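Local atomic coordinates of transcriptional regulator (Saccharomonospora viridis, PDB entry 4KWA), a protein that probably acts as a TetR-family transcriptional repressor that binds DNA through a helix-turn-helix and is seen here, as a fragment, with choline in its ligand pocket. Residues Ala18-His23 / Ile27-Ser32; Ala55-Val60 / Arg116-Asp121; Asp76-Leu81 / Phe185-Ile190. All blocks are in the same frame, centred on the assembly; numbering follows the deposited sequence.

Contact 1. Residues Ala18-His23 / Ile27-Ser32; sequences ARRGYH and IHDIAS
Arg20 and Asp29 meet through a single guanidinium nitrogen and illustrate how an ion pair can join two helices at the surface without a directed hydrogen bond. At its base, Arg20 CB heads toward segment 27-32. CG lies anti to the carbonyl carbon (chi1 -58°), and the chain then runs extended through CD to NE, carrying the charge across the gap before anything of the other segment is met. At the tip, NH1 comes 3.6 Å from Asp29 OD1, a salt bridge at the long end of the range. The same NH1 stands 3.6 Å from Asp29 CG and 3.9 Å from Asp29 OD2, which puts it above the face of the carboxylate. On the arginine side, OD1 lies at the edge of the guanidinium, near its plane, while the two flat groups are turned 59° apart. The attraction is therefore mainly a matter of charge. Asp29 has a more specific partner in Arg26, whose backbone N donates to OD2 just before helix 27-34 begins. That bond anchors the carboxylate, and OD1 also lies over one face of the His28 ring, so the local charge would probably be felt by the imidazole.

Gly21, with positive phi, ends helix 2-20 one residue after Arg20. Segment 27-32 belongs to the predicted helix-turn-helix, whose next helix, 38-44, touches Ile27, His28 and Ala31. On its inner side Ile30 packs against Ala13 and Leu16, so the salt bridge lies outside the buried seam between helices 2-20 and 27-34.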
# COMPACT_ATOMS: atom_id res chain seq x y z
N ALA A 18 2.08 -15.27 3.14
CA ALA A 18 1.17 -14.33 3.82
C ALA A 18 1.49 -14.12 5.26
O ALA A 18 1.58 -12.99 5.78
CB ALA A 18 -0.24 -14.85 3.69
N ARG A 19 1.72 -15.22 5.98
CA ARG A 19 1.89 -15.10 7.43
C ARG A 19 3.30 -14.86 7.93
O ARG A 19 3.48 -14.34 9.04
CB ARG A 19 1.28 -16.36 8.04
CG ARG A 19 -0.13 -16.47 7.56
CD ARG A 19 -0.93 -17.53 8.25
NE ARG A 19 -2.23 -17.58 7.64
CZ ARG A 19 -3.18 -18.46 7.98
NH1 ARG A 19 -4.34 -18.47 7.35
NH2 ARG A 19 -2.96 -19.35 8.92
N ARG A 20 4.30 -15.20 7.13
CA ARG A 20 5.69 -15.06 7.53
C ARG A 20 6.53 -14.08 6.72
O ARG A 20 7.58 -13.65 7.20
CB ARG A 20 6.36 -16.45 7.47
CG ARG A 20 5.72 -17.55 8.35
CD ARG A 20 6.70 -18.75 8.48
NE ARG A 20 6.06 -20.04 8.73
CZ ARG A 20 6.73 -21.21 8.80
NH1 ARG A 20 8.04 -21.25 8.68
NH2 ARG A 20 6.08 -22.32 9.05
N GLY A 21 6.04 -13.77 5.52
CA GLY A 21 6.72 -12.94 4.55
C GLY A 21 7.59 -13.77 3.59
O GLY A 21 8.37 -14.70 3.97
N TYR A 22 7.41 -13.46 2.29
CA TYR A 22 8.07 -14.11 1.19
C TYR A 22 9.54 -14.35 1.39
O TYR A 22 10.01 -15.46 1.15
CB TYR A 22 7.90 -13.25 -0.07
CG TYR A 22 8.68 -13.76 -1.21
CD1 TYR A 22 8.31 -14.91 -1.88
CD2 TYR A 22 9.75 -13.05 -1.69
CE1 TYR A 22 9.04 -15.38 -2.94
CE2 TYR A 22 10.47 -13.52 -2.79
CZ TYR A 22 10.09 -14.66 -3.41
OH TYR A 22 10.83 -15.14 -4.46
N HIS A 23 10.27 -13.35 1.89
CA HIS A 23 11.77 -13.54 2.07
C HIS A 23 12.18 -14.40 3.28
O HIS A 23 13.37 -14.79 3.42
CB HIS A 23 12.46 -12.19 2.04
CG HIS A 23 12.32 -11.50 0.68
ND1 HIS A 23 13.08 -11.85 -0.42
CD2 HIS A 23 11.53 -10.47 0.28
CE1 HIS A 23 12.74 -11.07 -1.45
NE2 HIS A 23 11.82 -10.21 -1.03
N ILE A 27 12.44 -22.90 1.21
CA ILE A 27 11.87 -24.07 0.53
C ILE A 27 11.60 -25.25 1.50
O ILE A 27 10.58 -25.94 1.39
CB ILE A 27 12.75 -24.56 -0.62
CG1 ILE A 27 12.93 -23.43 -1.68
CG2 ILE A 27 12.18 -25.83 -1.28
CD1 ILE A 27 11.65 -22.74 -2.12
N HIS A 28 12.47 -25.46 2.47
CA HIS A 28 12.27 -26.59 3.39
C HIS A 28 11.06 -26.33 4.29
O HIS A 28 10.54 -27.25 4.84
CB HIS A 28 13.50 -26.89 4.23
CG HIS A 28 13.59 -26.07 5.48
ND1 HIS A 28 14.22 -24.84 5.53
CD2 HIS A 28 13.14 -26.30 6.74
CE1 HIS A 28 14.14 -24.35 6.75
NE2 HIS A 28 13.48 -25.21 7.50
N ASP A 29 10.65 -25.08 4.46
CA ASP A 29 9.43 -24.76 5.28
C ASP A 29 8.24 -25.34 4.52
O ASP A 29 7.29 -25.89 5.12
CB ASP A 29 9.25 -23.27 5.44
CG ASP A 29 10.32 -22.64 6.25
OD1 ASP A 29 10.66 -23.25 7.27
OD2 ASP A 29 10.75 -21.48 5.94
N ILE A 30 8.24 -25.13 3.22
CA ILE A 30 7.17 -25.70 2.39
C ILE A 30 7.21 -27.22 2.37
O ILE A 30 6.19 -27.90 2.63
CB ILE A 30 7.22 -25.15 0.97
CG1 ILE A 30 7.13 -23.67 1.01
CG2 ILE A 30 6.05 -25.61 0.13
CD1 ILE A 30 7.61 -22.93 -0.23
N ALA A 31 8.40 -27.78 2.20
CA ALA A 31 8.57 -29.23 2.10
C ALA A 31 8.19 -29.91 3.42
O ALA A 31 7.54 -30.96 3.38
CB ALA A 31 9.97 -29.55 1.70
N SER A 32 8.53 -29.28 4.56
CA SER A 32 8.18 -29.83 5.89
C SER A 32 6.68 -29.87 6.14
O SER A 32 6.11 -30.79 6.76
CB SER A 32 8.77 -28.95 7.01
OG SER A 32 10.13 -29.24 7.11

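Contact 2. Residues Ala55-Val60 / Arg116-Asp121; sequences ALRRNV and RDLYND
Leu56 O accepts a hydrogen bond from Val60 N at 2.8 Å, and the helical turn it closes presents the side chains of both residues to Leu118. This leucine carries the contact from the other helix, its two methyl groups dividing the work. CD2 enters between the residues of the turn, 4.0 Å from Leu56 CB and 4.1 Å from Val60 CG2, with the Val60 and Leu118 side chains sliding past each other in opposite directions. CD1 turns to the outer side and rests against Arg57, 3.8 Å from its backbone N. The arginine chain bends at chi3 (-42°), which swings its guanidinium back so that one face lies over Leu118 CD1, which sits off-centre, near NH2. Its charge is answered elsewhere, by a salt bridge from Arg57 NE to Glu54.

The local axes are nearly parallel, 9° apart, at 10.7 Å. Leu56 also packs on Trp14, Val101 and Val105, and the side chain of Val60 is about 7 Å from the bound choline. Helix 48-71 follows the DNA-binding helices, and in TetR proteins it commonly relays ligand binding to them. The touching is by van der Waals contact, methyl against backbone and guanidinium as well as aliphatic groups, and is therefore non-directional.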
# COMPACT_ATOMS: atom_id res chain seq x y z
N ALA A 55 1.88 -18.76 -7.48
CA ALA A 55 0.94 -18.69 -6.34
C ALA A 55 0.02 -17.47 -6.52
O ALA A 55 -1.21 -17.55 -6.29
CB ALA A 55 1.71 -18.54 -4.98
N LEU A 56 0.58 -16.41 -7.06
CA LEU A 56 -0.22 -15.18 -7.27
C LEU A 56 -1.24 -15.49 -8.40
O LEU A 56 -2.40 -15.11 -8.33
CB LEU A 56 0.64 -14.04 -7.73
CG LEU A 56 1.61 -13.51 -6.70
CD1 LEU A 56 2.60 -12.57 -7.33
CD2 LEU A 56 0.83 -12.78 -5.64
N ARG A 57 -0.78 -16.13 -9.45
CA ARG A 57 -1.67 -16.42 -10.55
C ARG A 57 -2.85 -17.27 -10.09
O ARG A 57 -4.02 -16.99 -10.42
CB ARG A 57 -0.93 -17.13 -11.66
CG ARG A 57 -1.64 -17.12 -13.02
CD ARG A 57 -0.92 -17.98 -14.05
NE ARG A 57 0.55 -17.85 -14.03
CZ ARG A 57 1.24 -16.84 -14.53
NH1 ARG A 57 2.57 -16.88 -14.51
NH2 ARG A 57 0.61 -15.85 -15.13
N ARG A 58 -2.54 -18.28 -9.27
CA ARG A 58 -3.60 -19.15 -8.76
C ARG A 58 -4.56 -18.38 -7.86
O ARG A 58 -5.80 -18.54 -7.90
CB ARG A 58 -3.02 -20.38 -7.99
CG ARG A 58 -4.12 -21.35 -7.53
CD ARG A 58 -3.50 -22.51 -6.71
NE ARG A 58 -4.52 -23.17 -5.88
CZ ARG A 58 -4.81 -22.86 -4.62
NH1 ARG A 58 -4.17 -21.88 -3.96
NH2 ARG A 58 -5.78 -23.55 -4.01
N ASN A 59 -4.03 -17.48 -7.05
CA ASN A 59 -4.91 -16.76 -6.18
C ASN A 59 -5.76 -15.76 -6.90
O ASN A 59 -6.90 -15.51 -6.49
CB ASN A 59 -4.09 -16.10 -5.07
CG ASN A 59 -4.93 -15.22 -4.23
OD1 ASN A 59 -5.13 -14.03 -4.60
ND2 ASN A 59 -5.62 -15.82 -3.28
N VAL A 60 -5.22 -15.11 -7.92
CA VAL A 60 -6.02 -14.10 -8.68
C VAL A 60 -7.19 -14.83 -9.27
O VAL A 60 -8.30 -14.30 -9.25
CB VAL A 60 -5.19 -13.40 -9.78
CG1 VAL A 60 -6.03 -12.78 -10.92
CG2 VAL A 60 -4.20 -12.44 -9.14
N ARG A 116 5.10 -7.57 -11.80
CA ARG A 116 4.54 -6.28 -12.15
C ARG A 116 3.41 -6.42 -13.20
O ARG A 116 2.34 -5.80 -13.06
CB ARG A 116 5.64 -5.31 -12.71
CG ARG A 116 5.18 -3.87 -12.79
CD ARG A 116 6.00 -2.88 -13.64
NE ARG A 116 7.34 -2.66 -13.15
CZ ARG A 116 8.49 -2.98 -13.78
NH1 ARG A 116 8.51 -3.50 -15.01
NH2 ARG A 116 9.64 -2.71 -13.17
N ASP A 117 3.65 -7.25 -14.20
CA ASP A 117 2.68 -7.48 -15.29
C ASP A 117 1.47 -8.24 -14.78
O ASP A 117 0.34 -7.91 -15.10
CB ASP A 117 3.29 -8.31 -16.44
CG ASP A 117 4.33 -7.54 -17.26
OD1 ASP A 117 4.51 -6.33 -16.99
OD2 ASP A 117 4.97 -8.20 -18.15
N LEU A 118 1.68 -9.26 -13.95
CA LEU A 118 0.58 -9.95 -13.39
C LEU A 118 -0.25 -9.03 -12.50
O LEU A 118 -1.48 -9.04 -12.60
CB LEU A 118 1.09 -11.18 -12.64
CG LEU A 118 0.02 -12.13 -12.04
CD1 LEU A 118 0.55 -13.51 -11.88
CD2 LEU A 118 -0.52 -11.65 -10.68
N TYR A 119 0.40 -8.26 -11.61
CA TYR A 119 -0.33 -7.36 -10.74
C TYR A 119 -1.17 -6.32 -11.56
O TYR A 119 -2.36 -6.08 -11.26
CB TYR A 119 0.63 -6.57 -9.82
CG TYR A 119 -0.12 -5.50 -9.02
CD1 TYR A 119 -0.92 -5.87 -7.98
CD2 TYR A 119 0.01 -4.10 -9.29
CE1 TYR A 119 -1.67 -4.92 -7.28
CE2 TYR A 119 -0.75 -3.16 -8.59
CZ TYR A 119 -1.52 -3.58 -7.56
OH TYR A 119 -2.19 -2.67 -6.83
N ASN A 120 -0.59 -5.82 -12.60
CA ASN A 120 -1.29 -4.86 -13.40
C ASN A 120 -2.45 -5.45 -14.09
O ASN A 120 -3.49 -4.75 -14.23
CB ASN A 120 -0.39 -4.19 -14.39
CG ASN A 120 0.42 -3.05 -13.74
OD1 ASN A 120 -0.16 -2.17 -13.09
ND2 ASN A 120 1.70 -2.99 -14.05
N ASP A 121 -2.28 -6.60 -14.68
CA ASP A 121 -3.48 -7.17 -15.31
C ASP A 121 -4.55 -7.46 -14.27
O ASP A 121 -5.71 -7.35 -14.58
CB ASP A 121 -3.16 -8.49 -15.98
CG ASP A 121 -2.38 -8.31 -17.22
OD1 ASP A 121 -2.21 -7.15 -17.69
OD2 ASP A 121 -1.92 -9.35 -17.69

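Contact 3. Residues Asp76-Leu81 / Phe185-Ile190; sequences DARERL and FIEHNI
Leu81 meets Ile190 and Ile186 in the tight, buried part of this contact, while Arg78 reaches Glu187 along a partly exposed, polar margin. In the buried part, Leu81 and Ile190 approach tip to tip, with Leu81 CD2 3.8 Å from Ile190 CD1. The same methyl is 4.2 Å from Ile186 CG1, so one branch of the leucine faces two isoleucines that sit a turn apart on helix 175-190. Leu81 CG lies anti to the backbone N, and the second torsion turns CD2 out toward them.

The polar margin works differently. Arg78 runs out extended from CG to NE, and Glu187 is bent at chi2; the two side chains cross at about a right angle, and their flat ends are turned 58° against each other. Arg78 NE donates to Glu187 OE2 at 2.7 Å. The bond is fairly straight, met on the syn side but 26° out of the carboxylate plane, and the oxygen lies close to the guanidinium plane. What is loose here is the arginine: the bridge as described belongs to one of two modelled conformers and is to that extent doubtful. A long ion pair from Arg78 NH1 to Glu79 OE1 extends the network. At the N terminus of helix 77-86, Asp76 is the N-cap: its OD2 accepts from Arg78 N at 2.9 Å and, weakly, from Glu79 N.

The axes of helical segments 77-81 and 185-190 make an angle of 132°, and neighbours close over the apolar side. Phe143, in a loop, touches both Leu81 and Ile190; Thr133 of helix 113-139 adjoins Leu81, and Leu151 of helix 148-168 adjoins Ile190. Farther round helix 175-190, Phe185 packs on Arg154 of the second subunit, placing the contact beside the dimer interface.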
# COMPACT_ATOMS: atom_id res chain seq x y z
N ASP A 76 -29.13 -5.18 -8.81
CA ASP A 76 -29.14 -3.76 -8.41
C ASP A 76 -27.68 -3.28 -8.29
O ASP A 76 -26.87 -3.88 -7.58
CB ASP A 76 -29.89 -3.55 -7.10
CG ASP A 76 -30.02 -2.07 -6.76
OD1 ASP A 76 -31.06 -1.49 -7.11
OD2 ASP A 76 -29.07 -1.47 -6.27
N ALA A 77 -27.28 -2.21 -8.98
CA ALA A 77 -25.89 -1.84 -8.93
C ALA A 77 -25.43 -1.33 -7.54
O ALA A 77 -24.30 -1.49 -7.20
CB ALA A 77 -25.55 -0.83 -10.05
N ARG A 78 -26.30 -0.74 -6.72
CA ARG A 78 -25.83 -0.32 -5.40
C ARG A 78 -25.45 -1.56 -4.61
O ARG A 78 -24.37 -1.59 -3.96
CB ARG A 78 -26.85 0.51 -4.58
CG ARG A 78 -26.36 0.79 -3.15
CD ARG A 78 -27.31 1.52 -2.18
NE ARG A 78 -26.86 1.19 -0.83
CZ ARG A 78 -27.05 -0.01 -0.28
NH1 ARG A 78 -27.65 -0.97 -0.98
NH2 ARG A 78 -26.58 -0.29 0.94
N GLU A 79 -26.33 -2.56 -4.63
CA GLU A 79 -26.04 -3.83 -3.90
C GLU A 79 -24.76 -4.44 -4.51
O GLU A 79 -23.92 -4.93 -3.77
CB GLU A 79 -27.18 -4.86 -3.96
CG GLU A 79 -26.90 -6.04 -3.03
CD GLU A 79 -26.82 -5.67 -1.53
OE1 GLU A 79 -27.28 -4.58 -1.12
OE2 GLU A 79 -26.28 -6.50 -0.75
N ARG A 80 -24.62 -4.44 -5.84
CA ARG A 80 -23.42 -4.99 -6.43
C ARG A 80 -22.13 -4.30 -5.92
O ARG A 80 -21.17 -4.96 -5.51
CB ARG A 80 -23.45 -4.94 -7.97
CG ARG A 80 -24.36 -5.86 -8.65
CD ARG A 80 -24.25 -5.73 -10.16
NE ARG A 80 -23.06 -6.30 -10.73
CZ ARG A 80 -22.91 -7.59 -11.04
NH1 ARG A 80 -23.82 -8.49 -10.67
NH2 ARG A 80 -21.79 -8.02 -11.63
N LEU A 81 -22.13 -2.97 -5.97
CA LEU A 81 -20.97 -2.15 -5.51
C LEU A 81 -20.70 -2.43 -4.01
O LEU A 81 -19.55 -2.66 -3.61
CB LEU A 81 -21.22 -0.70 -5.82
CG LEU A 81 -19.99 0.17 -5.69
CD1 LEU A 81 -18.89 -0.25 -6.65
CD2 LEU A 81 -20.34 1.65 -5.85
N PHE A 185 -18.63 6.62 1.92
CA PHE A 185 -18.16 7.20 0.67
C PHE A 185 -19.20 6.82 -0.41
O PHE A 185 -19.49 7.63 -1.25
CB PHE A 185 -16.79 6.57 0.31
CG PHE A 185 -16.20 7.06 -1.02
CD1 PHE A 185 -15.63 8.30 -1.13
CD2 PHE A 185 -16.26 6.29 -2.12
CE1 PHE A 185 -15.17 8.78 -2.34
CE2 PHE A 185 -15.80 6.77 -3.38
CZ PHE A 185 -15.22 7.98 -3.44
N ILE A 186 -19.59 5.56 -0.50
CA ILE A 186 -20.56 5.15 -1.53
C ILE A 186 -21.85 5.97 -1.36
O ILE A 186 -22.36 6.62 -2.25
CB ILE A 186 -20.87 3.65 -1.44
CG1 ILE A 186 -19.64 2.84 -1.88
CG2 ILE A 186 -22.13 3.28 -2.24
CD1 ILE A 186 -19.75 1.37 -1.57
N GLU A 187 -22.40 5.92 -0.15
CA GLU A 187 -23.66 6.62 0.06
C GLU A 187 -23.59 8.15 -0.23
O GLU A 187 -24.59 8.70 -0.66
CB GLU A 187 -24.27 6.31 1.46
CG GLU A 187 -24.64 4.84 1.68
CD GLU A 187 -25.57 4.25 0.60
OE1 GLU A 187 -26.63 4.87 0.35
OE2 GLU A 187 -25.25 3.16 0.02
N HIS A 188 -22.48 8.83 0.03
CA HIS A 188 -22.43 10.29 -0.17
C HIS A 188 -21.70 10.81 -1.40
O HIS A 188 -21.83 11.97 -1.76
CB HIS A 188 -21.86 10.94 1.08
CG HIS A 188 -22.64 10.59 2.31
ND1 HIS A 188 -22.06 10.09 3.45
CD2 HIS A 188 -23.98 10.55 2.52
CE1 HIS A 188 -23.00 9.83 4.34
NE2 HIS A 188 -24.17 10.09 3.79
N ASN A 189 -20.86 9.97 -2.01
CA ASN A 189 -20.11 10.39 -3.20
C ASN A 189 -20.52 9.74 -4.45
O ASN A 189 -20.18 10.23 -5.53
CB ASN A 189 -18.62 10.16 -3.04
CG ASN A 189 -17.99 11.14 -2.08
OD1 ASN A 189 -18.14 11.03 -0.88
ND2 ASN A 189 -17.24 12.07 -2.62
N ILE A 190 -21.16 8.57 -4.33
CA ILE A 190 -21.58 7.78 -5.49
C ILE A 190 -23.08 7.78 -5.70
O ILE A 190 -23.56 8.03 -6.79
CB ILE A 190 -21.02 6.36 -5.46
CG1 ILE A 190 -19.50 6.38 -5.20
CG2 ILE A 190 -21.32 5.60 -6.73
CD1 ILE A 190 -18.81 5.05 -5.22

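How the contacts relate
From the N terminus, contact 1 comes first and closes the short connection, residues 21-26, between helices 2-20 and 27-34, wholly inside the DNA-binding part. The other two span long loops and cross: contact 2 opens at 55-60, contact 3 opens at 76-81 before contact 2 closes at 116-121, and contact 3 closes only at 185-190. Contact 2 thus joins helix 48-71 to helix 113-139 of the ligand-binding part, whereas contact 3 ties helix 77-86 to the last helix. Contacts 1 and 3 lie on opposite sides of the chain's centre, their own centres about 39 Å apart, and all three have residues near the second subunit.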